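Local structure of mandelate racemase/muconate lactonizing enzyme family protein (3TOY) at residues 58-63 against 131-136; 187-192 against 200-205; 254-259 against 265-270. The protein is of unknown function but belongs to the mandelate racemase/muconate lactonizing enzyme family, which pairs an N-terminal capping domain with a metal-binding barrel. One frame throughout, in Å; residues are numbered along the deposited sequence.

Interaction 1: 58-63 against 131-136; sequences VLIDVT and DMAFWD
Ile60 and Val62 of strand 58-63 meet Ala133 and Phe134 of helix 131-136, joining sheet and helix in the N-terminal capping domain characteristic of the family. Strand and helix run about 50° apart, with their axes 8.3 Å from each other at closest approach. The strand sits in the middle of an antiparallel meander, since Leu59 and Asp61 bond through their backbones to Arg35 and Thr33 while Ile60 and Val62 bond to Ser72 and Gly70. Ile60 is the first to touch the helix: its branch methyl CG2 lies 4.1 Å from Ala133 CB, so the small alanine is met by a short branch and not by the longer CG1-CD1 arm. Asp61 points the other way; its OD1 is hydrogen-bonded to His71 ND1 and Trp372 NE1. Val62 then faces the helix again, and its CA stands 6.4 Å from that of Ala133, the shortest CA separation between the segments. Phe134 sets out away from the strand, but the end of its ring comes nearer, and Leu106 and Met110 of helix 103-113 also touch it. The two methyls of Val62 divide the work. CG1, anti to the backbone N (chi1 175°), reaches the edge of the Phe134 ring near its plane, 4.1 Å from CE1, and CG2 rests 3.6 Å from Ala133 CB.

Interaction 2: 187-192 against 200-205; sequences IKSKGG and EAMIKG. With ACT (acetate ion), chain F.
The terminal methyl of Met202 is pressed against a main-chain carbonyl, with CE only 3.2 Å from Lys190 O. That oxygen is buried by the contact and has no hydrogen-bonding partner in the model. Met202 runs straight out of helix 200-205, its extended first two torsions (chi1 -179°, chi2 -174°) carrying SD to the strand, and the bend at the last one (chi3 82°) turns CE onto Lys190 O. SD also stands 3.6 Å from Ser189 OG, a contact of van der Waals type; the serine hydroxyl is engaged by Gly164 O. Leu218 of strand 215-219 also touches Met202.

The Lys190 side chain starts away from the helix and then bends at chi2 and chi3. Its NZ donates a 3.0 Å hydrogen bond to OXT of an acetate ion, probably from the crystallisation liquor, and also bonds to OD2 of Asp219, a residue of the calcium site. The strand and helix belong to one beta-alpha-beta unit, and Lys188-Ser189-Lys190 fits the Lys-X-Lys pattern found at the end of a barrel strand in relatives of this family.

Interaction 3: 254-259 against 265-270; sequences SGHAAV and IPIQAG
His256 ND1 is hydrogen-bonded to the main-chain O of Asn252, four residues back, just ahead of helix 253-262, and this bond helps to fix the ring that helix 254-259 turns toward strand 267-269. With CG roughly anti to the carbonyl carbon (chi1 -88°) and the ring set about perpendicular to the CA-CB-CG plane (chi2 93°), the imidazole brings CD2 and NE2 to the strand. Ala269 CB lies 4.0 Å from His256 NE2 and equally far from CD2, coming in obliquely. Ile267 uses its branch methyl: CG2 is 4.2 Å from His256 CD2, at the ring edge and near its plane. The contacts with the histidine are thus van der Waals in kind, and no hydrogen bond joins the two segments.

One helical turn farther on, Val259 takes over. Its CG1 approaches CD1 of Ile267 at 3.9 Å, and the two side chains cross at about a right angle. Ile267 therefore spans the contact, its short branch serving the histidine and its long arm the valine. Ile233 of helix 226-236 touches both Val259 and Ile267, closing this apolar cluster from the neighbouring helix. The opposite end of the contact helix reaches a subunit boundary, where Ser254 OG bonds to Glu281 OE1 of a neighbouring subunit.

Helix and strand run nearly antiparallel, their axes 9.7 Å apart at closest approach. This is the return half of a beta-alpha-beta crossover, in which helix 253-262 links the parallel neighbours 243-245 and 267-269 and packs on the outside of the enolase-type barrel.

Interactions 2 and 3 join two helices to strands of the same barrel sheet, with centres 18 Å apart and nearest atoms about 6 Å apart. Between strands 186-190 and 267-269 lie 215-219 and 243-245. Of the calcium-site residues, Asp219 and Glu245 lie on strands 215-219 and 243-245, and Glu271 follows segment 265-270. Interaction 2 reaches this region directly: the Lys190 side chain is about 4 Å from a bound calcium ion. Interaction 1 belongs to the other domain, across the chain's centre, its own centre 36 Å from that of interaction 2 and 33 Å from that of interaction 3. Its Phe134 side chain lies about 12 Å from a bound O-acetaldehydyl-hexaethylene glycol.

Interaction 1: 58-63 against 131-136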
loop_
_atom_site.group_PDB
_atom_site.type_symbol
_atom_site.label_atom_id
_atom_site.label_comp_id
_atom_site.label_asym_id
_atom_site.label_seq_id
_atom_site.Cartn_x
_atom_site.Cartn_y
_atom_site.Cartn_z
ATOM N N VAL A 58 -16.789 -26.422 -33.473
ATOM C CA VAL A 58 -17.277 -25.592 -34.572
ATOM C C VAL A 58 -16.116 -25.384 -35.534
ATOM O O VAL A 58 -15.061 -24.871 -35.151
ATOM C CB VAL A 58 -17.802 -24.226 -34.081
ATOM C CG1 VAL A 58 -18.116 -23.284 -35.260
ATOM C CG2 VAL A 58 -19.024 -24.412 -33.182
ATOM N N LEU A 59 -16.301 -25.792 -36.790
ATOM C CA LEU A 59 -15.250 -25.699 -37.796
ATOM C C LEU A 59 -15.533 -24.501 -38.669
ATOM O O LEU A 59 -16.638 -24.359 -39.206
ATOM C CB LEU A 59 -15.212 -26.985 -38.647
ATOM C CG LEU A 59 -15.283 -28.293 -37.860
ATOM C CD1 LEU A 59 -15.245 -29.520 -38.803
ATOM C CD2 LEU A 59 -14.135 -28.367 -36.823
ATOM N N ILE A 60 -14.542 -23.629 -38.805
ATOM C CA ILE A 60 -14.740 -22.312 -39.381
ATOM C C ILE A 60 -13.949 -22.230 -40.660
ATOM O O ILE A 60 -12.770 -22.591 -40.700
ATOM C CB ILE A 60 -14.258 -21.192 -38.386
ATOM C CG1 ILE A 60 -15.085 -21.239 -37.094
ATOM C CG2 ILE A 60 -14.251 -19.827 -39.037
ATOM C CD1 ILE A 60 -14.691 -20.175 -36.008
ATOM N N ASP A 61 -14.613 -21.759 -41.718
ATOM C CA ASP A 61 -13.966 -21.554 -43.009
ATOM C C ASP A 61 -14.154 -20.123 -43.455
ATOM O O ASP A 61 -15.271 -19.624 -43.533
ATOM C CB ASP A 61 -14.555 -22.489 -44.071
ATOM C CG ASP A 61 -14.388 -23.940 -43.709
ATOM O OD1 ASP A 61 -13.256 -24.355 -43.419
ATOM O OD2 ASP A 61 -15.391 -24.678 -43.708
ATOM N N VAL A 62 -13.059 -19.465 -43.771
ATOM C CA VAL A 62 -13.135 -18.104 -44.251
ATOM C C VAL A 62 -12.613 -18.072 -45.682
ATOM O O VAL A 62 -11.415 -18.171 -45.918
ATOM C CB VAL A 62 -12.307 -17.129 -43.369
ATOM C CG1 VAL A 62 -12.306 -15.719 -43.985
ATOM C CG2 VAL A 62 -12.853 -17.102 -41.928
ATOM N N THR A 63 -13.522 -17.922 -46.644
ATOM C CA THR A 63 -13.122 -17.953 -48.045
ATOM C C THR A 63 -12.625 -16.578 -48.435
ATOM O O THR A 63 -13.163 -15.567 -47.977
ATOM C CB THR A 63 -14.306 -18.355 -48.974
ATOM O OG1 THR A 63 -15.351 -17.384 -48.857
ATOM C CG2 THR A 63 -14.855 -19.720 -48.598
ATOM N N ASP A 131 -10.483 -14.724 -35.979
ATOM C CA ASP A 131 -9.106 -14.263 -36.003
ATOM C C ASP A 131 -8.123 -15.381 -36.368
ATOM O O ASP A 131 -7.205 -15.176 -37.169
ATOM C CB ASP A 131 -8.719 -13.621 -34.644
ATOM C CG ASP A 131 -7.302 -13.086 -34.657
ATOM O OD1 ASP A 131 -7.095 -11.934 -35.103
ATOM O OD2 ASP A 131 -6.395 -13.836 -34.238
ATOM N N MET A 132 -8.288 -16.552 -35.782
ATOM C CA MET A 132 -7.375 -17.669 -36.074
ATOM C C MET A 132 -7.464 -18.060 -37.560
ATOM O O MET A 132 -6.452 -18.314 -38.216
ATOM C CB MET A 132 -7.703 -18.888 -35.210
ATOM C CG MET A 132 -7.179 -18.801 -33.769
ATOM S SD MET A 132 -7.489 -20.292 -32.836
ATOM C CE MET A 132 -9.213 -20.062 -32.418
ATOM N N ALA A 133 -8.687 -18.113 -38.069
ATOM C CA ALA A 133 -8.888 -18.453 -39.476
ATOM C C ALA A 133 -8.271 -17.392 -40.390
ATOM O O ALA A 133 -7.713 -17.731 -41.437
ATOM C CB ALA A 133 -10.362 -18.660 -39.770
ATOM N N PHE A 134 -8.315 -16.112 -39.999
ATOM C CA PHE A 134 -7.658 -15.086 -40.828
ATOM C C PHE A 134 -6.150 -15.307 -40.925
ATOM O O PHE A 134 -5.547 -15.180 -41.993
ATOM C CB PHE A 134 -7.861 -13.646 -40.334
ATOM C CG PHE A 134 -9.291 -13.230 -40.138
ATOM C CD1 PHE A 134 -10.309 -13.668 -40.982
ATOM C CD2 PHE A 134 -9.608 -12.336 -39.116
ATOM C CE1 PHE A 134 -11.619 -13.251 -40.782
ATOM C CE2 PHE A 134 -10.906 -11.927 -38.907
ATOM C CZ PHE A 134 -11.918 -12.376 -39.743
ATOM N N TRP A 135 -5.510 -15.573 -39.790
ATOM C CA TRP A 135 -4.075 -15.782 -39.808
ATOM C C TRP A 135 -3.745 -17.058 -40.582
ATOM O O TRP A 135 -2.718 -17.147 -41.268
ATOM C CB TRP A 135 -3.529 -15.879 -38.366
ATOM C CG TRP A 135 -3.275 -14.526 -37.736
ATOM C CD1 TRP A 135 -4.072 -13.866 -36.840
ATOM C CD2 TRP A 135 -2.134 -13.682 -37.952
ATOM N NE1 TRP A 135 -3.494 -12.658 -36.491
ATOM C CE2 TRP A 135 -2.303 -12.529 -37.156
ATOM C CE3 TRP A 135 -0.986 -13.788 -38.746
ATOM C CZ2 TRP A 135 -1.380 -11.486 -37.149
ATOM C CZ3 TRP A 135 -0.080 -12.742 -38.744
ATOM C CH2 TRP A 135 -0.271 -11.617 -37.938
ATOM N N ASP A 136 -4.594 -18.061 -40.430
ATOM C CA ASP A 136 -4.383 -19.319 -41.138
ATOM C C ASP A 136 -4.348 -19.037 -42.638
ATOM O O ASP A 136 -3.501 -19.559 -43.361
ATOM C CB ASP A 136 -5.517 -20.298 -40.851
ATOM C CG ASP A 136 -5.418 -21.540 -41.715
ATOM O OD1 ASP A 136 -4.478 -22.321 -41.513
ATOM O OD2 ASP A 136 -6.265 -21.714 -42.615
#

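Interaction 2: 187-192 against 200-205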
loop_
_atom_site.group_PDB
_atom_site.type_symbol
_atom_site.label_atom_id
_atom_site.label_comp_id
_atom_site.label_asym_id
_atom_site.label_seq_id
_atom_site.Cartn_x
_atom_site.Cartn_y
_atom_site.Cartn_z
ATOM N N ILE A 187 2.199 -34.909 -16.890
ATOM C CA ILE A 187 0.819 -35.399 -16.916
ATOM C C ILE A 187 -0.070 -34.491 -16.056
ATOM O O ILE A 187 0.308 -34.159 -14.936
ATOM C CB ILE A 187 0.725 -36.803 -16.274
ATOM C CG1 ILE A 187 1.606 -37.806 -17.037
ATOM C CG2 ILE A 187 -0.697 -37.298 -16.281
ATOM C CD1 ILE A 187 1.126 -38.029 -18.455
ATOM N N LYS A 188 -1.247 -34.122 -16.557
ATOM C CA LYS A 188 -2.217 -33.376 -15.744
ATOM C C LYS A 188 -3.449 -34.219 -15.486
ATOM O O LYS A 188 -3.945 -34.904 -16.385
ATOM C CB LYS A 188 -2.628 -32.064 -16.408
ATOM C CG LYS A 188 -3.593 -31.204 -15.535
ATOM C CD LYS A 188 -3.678 -29.789 -16.084
ATOM C CE LYS A 188 -4.605 -29.696 -17.283
ATOM N NZ LYS A 188 -4.687 -28.307 -17.811
ATOM N N SER A 189 -3.937 -34.184 -14.250
ATOM C CA SER A 189 -5.202 -34.818 -13.928
ATOM C C SER A 189 -6.142 -33.840 -13.197
ATOM O O SER A 189 -5.778 -32.676 -12.986
ATOM C CB SER A 189 -4.961 -36.066 -13.093
ATOM O OG SER A 189 -6.154 -36.835 -13.019
ATOM N N LYS A 190 -7.336 -34.316 -12.829
ATOM C CA LYS A 190 -8.383 -33.455 -12.264
ATOM C C LYS A 190 -8.667 -33.745 -10.803
ATOM O O LYS A 190 -8.602 -34.898 -10.342
ATOM C CB LYS A 190 -9.711 -33.595 -13.016
ATOM C CG LYS A 190 -9.646 -33.523 -14.516
ATOM C CD LYS A 190 -9.234 -32.172 -15.005
ATOM C CE LYS A 190 -9.928 -31.807 -16.320
ATOM N NZ LYS A 190 -9.169 -30.650 -16.912
ATOM N N GLY A 191 -9.042 -32.698 -10.077
ATOM C CA GLY A 191 -9.471 -32.865 -8.697
ATOM C C GLY A 191 -10.694 -32.055 -8.345
ATOM O O GLY A 191 -11.265 -31.354 -9.186
ATOM N N GLY A 192 -11.114 -32.179 -7.091
ATOM C CA GLY A 192 -12.260 -31.438 -6.582
ATOM C C GLY A 192 -13.596 -32.125 -6.786
ATOM O O GLY A 192 -14.626 -31.591 -6.407
ATOM N N GLU A 200 -6.046 -36.644 -2.568
ATOM C CA GLU A 200 -4.741 -37.062 -2.101
ATOM C C GLU A 200 -4.466 -38.519 -2.493
ATOM O O GLU A 200 -3.362 -38.855 -2.900
ATOM C CB GLU A 200 -4.605 -36.874 -0.599
ATOM C CG GLU A 200 -3.203 -37.173 -0.113
ATOM C CD GLU A 200 -2.948 -36.710 1.305
ATOM O OE1 GLU A 200 -3.885 -36.197 1.945
ATOM O OE2 GLU A 200 -1.804 -36.884 1.779
ATOM N N ALA A 201 -5.478 -39.374 -2.370
ATOM C CA ALA A 201 -5.341 -40.773 -2.806
ATOM C C ALA A 201 -4.919 -40.813 -4.272
ATOM O O ALA A 201 -3.983 -41.521 -4.646
ATOM C CB ALA A 201 -6.666 -41.526 -2.619
ATOM N N MET A 202 -5.620 -40.050 -5.104
ATOM C CA MET A 202 -5.318 -40.032 -6.536
ATOM C C MET A 202 -3.884 -39.616 -6.827
ATOM O O MET A 202 -3.176 -40.291 -7.572
ATOM C CB MET A 202 -6.265 -39.113 -7.294
ATOM C CG MET A 202 -5.974 -39.118 -8.803
ATOM S SD MET A 202 -6.946 -37.915 -9.718
ATOM C CE MET A 202 -5.979 -36.420 -9.427
ATOM N N ILE A 203 -3.461 -38.497 -6.240
ATOM C CA ILE A 203 -2.146 -37.932 -6.505
ATOM C C ILE A 203 -1.057 -38.836 -5.974
ATOM O O ILE A 203 -0.056 -39.083 -6.637
ATOM C CB ILE A 203 -1.990 -36.575 -5.804
ATOM C CG1 ILE A 203 -2.893 -35.556 -6.476
ATOM C CG2 ILE A 203 -0.550 -36.141 -5.816
ATOM C CD1 ILE A 203 -2.524 -35.312 -7.927
ATOM N N LYS A 204 -1.261 -39.336 -4.763
ATOM C CA LYS A 204 -0.296 -40.237 -4.161
ATOM C C LYS A 204 -0.095 -41.469 -5.050
ATOM O O LYS A 204 1.039 -41.934 -5.255
ATOM C CB LYS A 204 -0.753 -40.658 -2.765
ATOM C CG LYS A 204 0.264 -41.570 -2.065
ATOM C CD LYS A 204 -0.268 -42.110 -0.745
ATOM C CE LYS A 204 0.845 -42.844 -0.001
ATOM N NZ LYS A 204 0.444 -43.179 1.383
ATOM N N GLY A 205 -1.200 -41.993 -5.566
ATOM C CA GLY A 205 -1.164 -43.154 -6.455
ATOM C C GLY A 205 -0.412 -42.829 -7.732
ATOM O O GLY A 205 0.450 -43.593 -8.180
HETATM C C ACT F . -10.718 -28.137 -19.084
HETATM O O ACT F . -10.011 -28.191 -20.121
HETATM O OXT ACT F . -10.108 -28.072 -17.997
HETATM C CH3 ACT F . -12.222 -28.148 -19.130
#

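Interaction 3: 254-259 against 265-270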
loop_
_atom_site.group_PDB
_atom_site.type_symbol
_atom_site.label_atom_id
_atom_site.label_comp_id
_atom_site.label_asym_id
_atom_site.label_seq_id
_atom_site.Cartn_x
_atom_site.Cartn_y
_atom_site.Cartn_z
ATOM N N SER A 254 -9.719 -11.924 -7.198
ATOM C CA SER A 254 -9.314 -11.674 -5.786
ATOM C C SER A 254 -9.136 -12.956 -5.007
ATOM O O SER A 254 -8.191 -13.092 -4.224
ATOM C CB SER A 254 -10.326 -10.762 -5.074
ATOM O OG SER A 254 -10.280 -9.469 -5.680
ATOM N N GLY A 255 -10.050 -13.904 -5.198
ATOM C CA GLY A 255 -9.928 -15.206 -4.542
ATOM C C GLY A 255 -8.708 -15.980 -5.026
ATOM O O GLY A 255 -7.973 -16.555 -4.230
ATOM N N HIS A 256 -8.481 -16.000 -6.340
ATOM C CA HIS A 256 -7.243 -16.587 -6.853
ATOM C C HIS A 256 -6.013 -15.945 -6.196
ATOM O O HIS A 256 -5.077 -16.640 -5.782
ATOM C CB HIS A 256 -7.142 -16.435 -8.373
ATOM C CG HIS A 256 -7.786 -17.556 -9.147
ATOM N ND1 HIS A 256 -9.087 -17.501 -9.592
ATOM C CD2 HIS A 256 -7.291 -18.741 -9.581
ATOM C CE1 HIS A 256 -9.373 -18.609 -10.262
ATOM N NE2 HIS A 256 -8.305 -19.388 -10.252
ATOM N N ALA A 257 -6.001 -14.616 -6.117
ATOM C CA ALA A 257 -4.846 -13.930 -5.534
ATOM C C ALA A 257 -4.633 -14.331 -4.078
ATOM O O ALA A 257 -3.504 -14.509 -3.623
ATOM C CB ALA A 257 -5.032 -12.383 -5.649
ATOM N N ALA A 258 -5.724 -14.483 -3.340
ATOM C CA ALA A 258 -5.601 -14.872 -1.945
ATOM C C ALA A 258 -5.051 -16.302 -1.811
ATOM O O ALA A 258 -4.208 -16.581 -0.948
ATOM C CB ALA A 258 -6.943 -14.733 -1.253
ATOM N N VAL A 259 -5.509 -17.206 -2.677
ATOM C CA VAL A 259 -4.934 -18.563 -2.697
ATOM C C VAL A 259 -3.465 -18.494 -3.068
ATOM O O VAL A 259 -2.606 -19.103 -2.413
ATOM C CB VAL A 259 -5.696 -19.480 -3.678
ATOM C CG1 VAL A 259 -5.016 -20.880 -3.789
ATOM C CG2 VAL A 259 -7.159 -19.624 -3.233
ATOM N N ILE A 265 2.492 -23.999 -3.804
ATOM C CA ILE A 265 2.511 -24.568 -5.160
ATOM C C ILE A 265 2.056 -23.496 -6.128
ATOM O O ILE A 265 1.111 -22.775 -5.823
ATOM C CB ILE A 265 1.533 -25.771 -5.270
ATOM C CG1 ILE A 265 1.805 -26.780 -4.137
ATOM C CG2 ILE A 265 1.649 -26.423 -6.667
ATOM C CD1 ILE A 265 0.807 -27.999 -4.115
ATOM N N PRO A 266 2.740 -23.371 -7.285
ATOM C CA PRO A 266 2.359 -22.324 -8.220
ATOM C C PRO A 266 0.898 -22.460 -8.630
ATOM O O PRO A 266 0.392 -23.579 -8.827
ATOM C CB PRO A 266 3.307 -22.528 -9.397
ATOM C CG PRO A 266 4.578 -23.176 -8.745
ATOM C CD PRO A 266 3.982 -24.072 -7.672
ATOM N N ILE A 267 0.227 -21.320 -8.762
ATOM C CA ILE A 267 -1.174 -21.292 -9.162
ATOM C C ILE A 267 -1.246 -20.972 -10.646
ATOM O O ILE A 267 -0.652 -19.994 -11.100
ATOM C CB ILE A 267 -1.920 -20.193 -8.383
ATOM C CG1 ILE A 267 -1.884 -20.511 -6.888
ATOM C CG2 ILE A 267 -3.365 -20.067 -8.854
ATOM C CD1 ILE A 267 -2.478 -21.938 -6.514
ATOM N N GLN A 268 -1.958 -21.820 -11.390
ATOM C CA GLN A 268 -2.158 -21.677 -12.838
ATOM C C GLN A 268 -3.631 -21.305 -13.096
ATOM O O GLN A 268 -4.537 -21.822 -12.434
ATOM C CB GLN A 268 -1.851 -23.036 -13.516
ATOM C CG GLN A 268 -2.157 -23.126 -15.006
ATOM C CD GLN A 268 -1.232 -22.259 -15.835
ATOM O OE1 GLN A 268 -1.399 -21.037 -15.873
ATOM N NE2 GLN A 268 -0.232 -22.885 -16.511
ATOM N N ALA A 269 -3.858 -20.406 -14.049
ATOM C CA ALA A 269 -5.222 -19.984 -14.383
ATOM C C ALA A 269 -5.210 -19.321 -15.734
ATOM O O ALA A 269 -4.164 -19.174 -16.336
ATOM C CB ALA A 269 -5.799 -19.029 -13.307
ATOM N N GLY A 270 -6.371 -18.901 -16.218
ATOM C CA GLY A 270 -6.379 -18.084 -17.443
ATOM C C GLY A 270 -7.142 -18.659 -18.627
ATOM O O GLY A 270 -7.480 -17.929 -19.566
#